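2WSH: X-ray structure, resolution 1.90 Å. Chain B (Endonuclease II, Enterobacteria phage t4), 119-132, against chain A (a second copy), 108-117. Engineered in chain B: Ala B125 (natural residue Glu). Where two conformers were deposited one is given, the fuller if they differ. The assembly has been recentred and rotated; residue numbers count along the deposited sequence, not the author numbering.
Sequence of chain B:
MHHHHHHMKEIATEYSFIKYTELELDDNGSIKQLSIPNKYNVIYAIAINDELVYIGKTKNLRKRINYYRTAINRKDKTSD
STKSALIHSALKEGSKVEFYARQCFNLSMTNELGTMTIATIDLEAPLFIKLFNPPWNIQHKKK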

# COMPACT_ATOMS: atom_id res chain seq x y z
N ALA B 119 -8.36 5.07 -3.46
CA ALA B 119 -9.25 5.49 -2.38
C ALA B 119 -9.93 4.25 -1.86
O ALA B 119 -10.63 3.57 -2.61
CB ALA B 119 -10.27 6.49 -2.89
N THR B 120 -9.72 3.93 -0.59
CA THR B 120 -10.26 2.69 -0.04
C THR B 120 -11.79 2.71 0.04
O THR B 120 -12.42 1.65 0.15
CB THR B 120 -9.62 2.30 1.32
OG1 THR B 120 -10.04 3.21 2.34
CG2 THR B 120 -8.11 2.32 1.21
N ILE B 121 -12.40 3.89 -0.03
CA ILE B 121 -13.86 3.94 -0.12
C ILE B 121 -14.33 3.17 -1.35
O ILE B 121 -15.40 2.56 -1.33
CB ILE B 121 -14.41 5.39 -0.16
CG1 ILE B 121 -13.81 6.17 -1.33
CG2 ILE B 121 -14.15 6.09 1.16
CD1 ILE B 121 -14.58 7.43 -1.67
N ASP B 122 -13.53 3.20 -2.41
CA ASP B 122 -13.86 2.52 -3.65
C ASP B 122 -13.91 1.01 -3.45
O ASP B 122 -14.66 0.31 -4.13
CB ASP B 122 -12.84 2.86 -4.74
CG ASP B 122 -13.01 4.27 -5.29
OD1 ASP B 122 -14.04 4.91 -5.00
OD2 ASP B 122 -12.12 4.73 -6.04
N LEU B 123 -13.11 0.52 -2.51
CA LEU B 123 -13.06 -0.92 -2.23
C LEU B 123 -14.17 -1.35 -1.28
O LEU B 123 -14.76 -2.42 -1.44
CB LEU B 123 -11.71 -1.30 -1.62
CG LEU B 123 -10.44 -0.76 -2.27
CD1 LEU B 123 -9.22 -1.21 -1.48
CD2 LEU B 123 -10.35 -1.22 -3.72
N GLU B 124 -14.44 -0.51 -0.28
CA GLU B 124 -15.36 -0.89 0.79
C GLU B 124 -16.83 -0.80 0.38
O GLU B 124 -17.63 -1.65 0.76
CB GLU B 124 -15.11 -0.06 2.05
CG GLU B 124 -13.80 -0.37 2.74
CD GLU B 124 -13.74 0.16 4.15
OE1 GLU B 124 -14.69 0.84 4.58
OE2 GLU B 124 -12.73 -0.10 4.84
N ALA B 125 -17.17 0.22 -0.40
CA ALA B 125 -18.56 0.42 -0.81
C ALA B 125 -19.21 -0.86 -1.33
O ALA B 125 -20.27 -1.26 -0.85
CB ALA B 125 -18.67 1.55 -1.84
N PRO B 126 -18.58 -1.52 -2.32
CA PRO B 126 -19.17 -2.73 -2.90
C PRO B 126 -19.29 -3.86 -1.89
O PRO B 126 -20.27 -4.61 -1.93
CB PRO B 126 -18.18 -3.11 -4.00
CG PRO B 126 -17.49 -1.84 -4.35
CD PRO B 126 -17.37 -1.10 -3.05
N LEU B 127 -18.32 -4.00 -1.00
CA LEU B 127 -18.38 -5.05 0.02
C LEU B 127 -19.52 -4.80 1.00
O LEU B 127 -20.24 -5.73 1.36
CB LEU B 127 -17.05 -5.16 0.77
CG LEU B 127 -15.83 -5.55 -0.07
CD1 LEU B 127 -14.60 -5.70 0.80
CD2 LEU B 127 -16.11 -6.83 -0.86
N PHE B 128 -19.67 -3.55 1.42
CA PHE B 128 -20.74 -3.20 2.35
C PHE B 128 -22.11 -3.41 1.72
O PHE B 128 -23.04 -3.89 2.37
CB PHE B 128 -20.61 -1.75 2.82
CG PHE B 128 -19.72 -1.59 4.03
CD1 PHE B 128 -20.01 -2.26 5.20
CD2 PHE B 128 -18.61 -0.77 3.98
CE1 PHE B 128 -19.21 -2.12 6.31
CE2 PHE B 128 -17.80 -0.62 5.09
CZ PHE B 128 -18.10 -1.30 6.26
N ILE B 129 -22.24 -3.05 0.45
CA ILE B 129 -23.51 -3.16 -0.25
C ILE B 129 -23.91 -4.61 -0.41
O ILE B 129 -25.08 -4.97 -0.22
CB ILE B 129 -23.48 -2.45 -1.62
CG1 ILE B 129 -23.28 -0.95 -1.43
CG2 ILE B 129 -24.75 -2.73 -2.41
CD1 ILE B 129 -22.96 -0.20 -2.70
N LYS B 130 -22.95 -5.46 -0.75
CA LYS B 130 -23.22 -6.89 -0.84
C LYS B 130 -23.55 -7.45 0.53
O LYS B 130 -24.42 -8.31 0.67
CB LYS B 130 -22.02 -7.65 -1.42
CG LYS B 130 -22.28 -9.14 -1.58
CD LYS B 130 -21.01 -9.92 -1.87
CE LYS B 130 -21.33 -11.39 -2.06
NZ LYS B 130 -22.38 -11.58 -3.10
N LEU B 131 -22.86 -6.95 1.55
CA LEU B 131 -23.02 -7.45 2.91
C LEU B 131 -24.40 -7.15 3.49
O LEU B 131 -25.04 -8.02 4.07
CB LEU B 131 -21.93 -6.88 3.81
CG LEU B 131 -21.84 -7.44 5.23
CD1 LEU B 131 -21.49 -8.92 5.19
CD2 LEU B 131 -20.82 -6.67 6.05
N PHE B 132 -24.86 -5.91 3.33
CA PHE B 132 -26.10 -5.47 3.97
C PHE B 132 -27.32 -5.50 3.05
O PHE B 132 -28.46 -5.57 3.52
CB PHE B 132 -25.94 -4.06 4.54
CG PHE B 132 -24.83 -3.94 5.56
CD1 PHE B 132 -24.68 -4.90 6.55
CD2 PHE B 132 -23.96 -2.87 5.53
CE1 PHE B 132 -23.67 -4.79 7.48
CE2 PHE B 132 -22.95 -2.76 6.46
CZ PHE B 132 -22.80 -3.72 7.44
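Chain A, residues 108-117: SMTNELGTMT

A residue at the tip of a beta hairpin can carry much of a helix contact, and here Leu A113, in the type I turn from Asn A111 to Gly A114, has the largest covered area of either stretch. Its CD1 lies over one face of the Phe B128 ring, 4.0 Å from the ring centroid, and packs 3.6 Å from Glu B124 CG; its CB lies 3.9 Å from Leu B127 CD1. The turn is braced from within, Leu A113 N donating to Asn A111 OD1 at 3.0 Å, while Gly A114 adopts backbone angles (120°/-151°) at which a CB would jam against the preceding carbonyl oxygen.

The two strands, 108-111 and 114-117, pair antiparallel and lie against the chain B helix that runs on to Phe B132, which is kinked at Pro B126, whose N has no bond to the preceding turn. Strand 108-111 crosses the helix at -51°, the axes approaching to 11.7 Å. From the turn, the contact runs back toward the start of the helix: Met A116, a selenomethionine like Met A109, places CG 4.0 Å from Leu B123 CB, and SE of Met A109 reaches Thr B120 CG2 at 3.8 Å. Polar bonding between the stretches is slight: Asn A111 ND2 gives Glu B124 OE2 a weak hydrogen bond of 2.9 Å, bent to 122° at the hydrogen.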

# COMPACT_ATOMS: atom_id res chain seq x y z
N SER A 108 -1.78 -5.99 -0.65
CA SER A 108 -2.97 -6.45 0.05
C SER A 108 -3.29 -5.56 1.23
O SER A 108 -2.39 -5.00 1.86
CB SER A 108 -2.80 -7.89 0.52
OG SER A 108 -2.98 -8.79 -0.55
N MSE A 109 -4.57 -5.43 1.51
CA MSE A 109 -5.04 -4.66 2.65
C MSE A 109 -6.08 -5.50 3.37
O MSE A 109 -6.93 -6.11 2.73
CB MSE A 109 -5.65 -3.35 2.19
CG MSE A 109 -6.52 -2.66 3.21
SE MSE A 109 -7.51 -1.20 2.37
CE MSE A 109 -8.81 -0.89 3.79
N THR A 110 -5.99 -5.56 4.69
CA THR A 110 -6.96 -6.32 5.46
C THR A 110 -7.60 -5.50 6.57
O THR A 110 -6.91 -4.84 7.35
CB THR A 110 -6.32 -7.58 6.08
OG1 THR A 110 -5.77 -8.40 5.04
CG2 THR A 110 -7.36 -8.39 6.85
N ASN A 111 -8.93 -5.52 6.61
CA ASN A 111 -9.67 -5.03 7.77
C ASN A 111 -10.84 -5.96 8.05
O ASN A 111 -10.83 -7.12 7.62
CB ASN A 111 -10.12 -3.58 7.58
CG ASN A 111 -10.93 -3.37 6.33
OD1 ASN A 111 -11.55 -4.30 5.80
ND2 ASN A 111 -10.95 -2.13 5.84
N GLU A 112 -11.85 -5.48 8.77
CA GLU A 112 -12.96 -6.34 9.17
C GLU A 112 -13.80 -6.86 8.00
O GLU A 112 -14.55 -7.82 8.14
CB GLU A 112 -13.85 -5.67 10.22
CG GLU A 112 -14.55 -4.41 9.75
CD GLU A 112 -13.78 -3.15 10.11
OE1 GLU A 112 -12.69 -2.93 9.55
OE2 GLU A 112 -14.30 -2.37 10.95
N LEU A 113 -13.66 -6.22 6.85
CA LEU A 113 -14.39 -6.63 5.65
C LEU A 113 -13.72 -7.82 4.96
O LEU A 113 -14.32 -8.46 4.09
CB LEU A 113 -14.52 -5.47 4.67
CG LEU A 113 -15.45 -4.33 5.08
CD1 LEU A 113 -15.55 -3.29 3.97
CD2 LEU A 113 -16.82 -4.87 5.43
N GLY A 114 -12.49 -8.11 5.35
CA GLY A 114 -11.72 -9.17 4.72
C GLY A 114 -10.46 -8.61 4.10
O GLY A 114 -9.91 -7.62 4.58
N THR A 115 -9.98 -9.25 3.03
CA THR A 115 -8.75 -8.82 2.38
C THR A 115 -8.98 -8.36 0.94
O THR A 115 -9.54 -9.09 0.13
CB THR A 115 -7.67 -9.93 2.40
OG1 THR A 115 -7.41 -10.32 3.75
CG2 THR A 115 -6.38 -9.44 1.75
N MSE A 116 -8.54 -7.14 0.65
CA MSE A 116 -8.56 -6.60 -0.70
C MSE A 116 -7.14 -6.70 -1.26
O MSE A 116 -6.17 -6.42 -0.56
CB MSE A 116 -9.00 -5.13 -0.70
CG MSE A 116 -10.49 -4.89 -0.41
SE MSE A 116 -10.88 -4.17 1.37
CE MSE A 116 -10.69 -5.80 2.35
N THR A 117 -7.03 -7.09 -2.53
CA THR A 117 -5.71 -7.28 -3.13
C THR A 117 -5.63 -6.79 -4.57
O THR A 117 -6.61 -6.86 -5.32
CB THR A 117 -5.29 -8.76 -3.08
OG1 THR A 117 -4.02 -8.92 -3.73
CG2 THR A 117 -6.32 -9.64 -3.77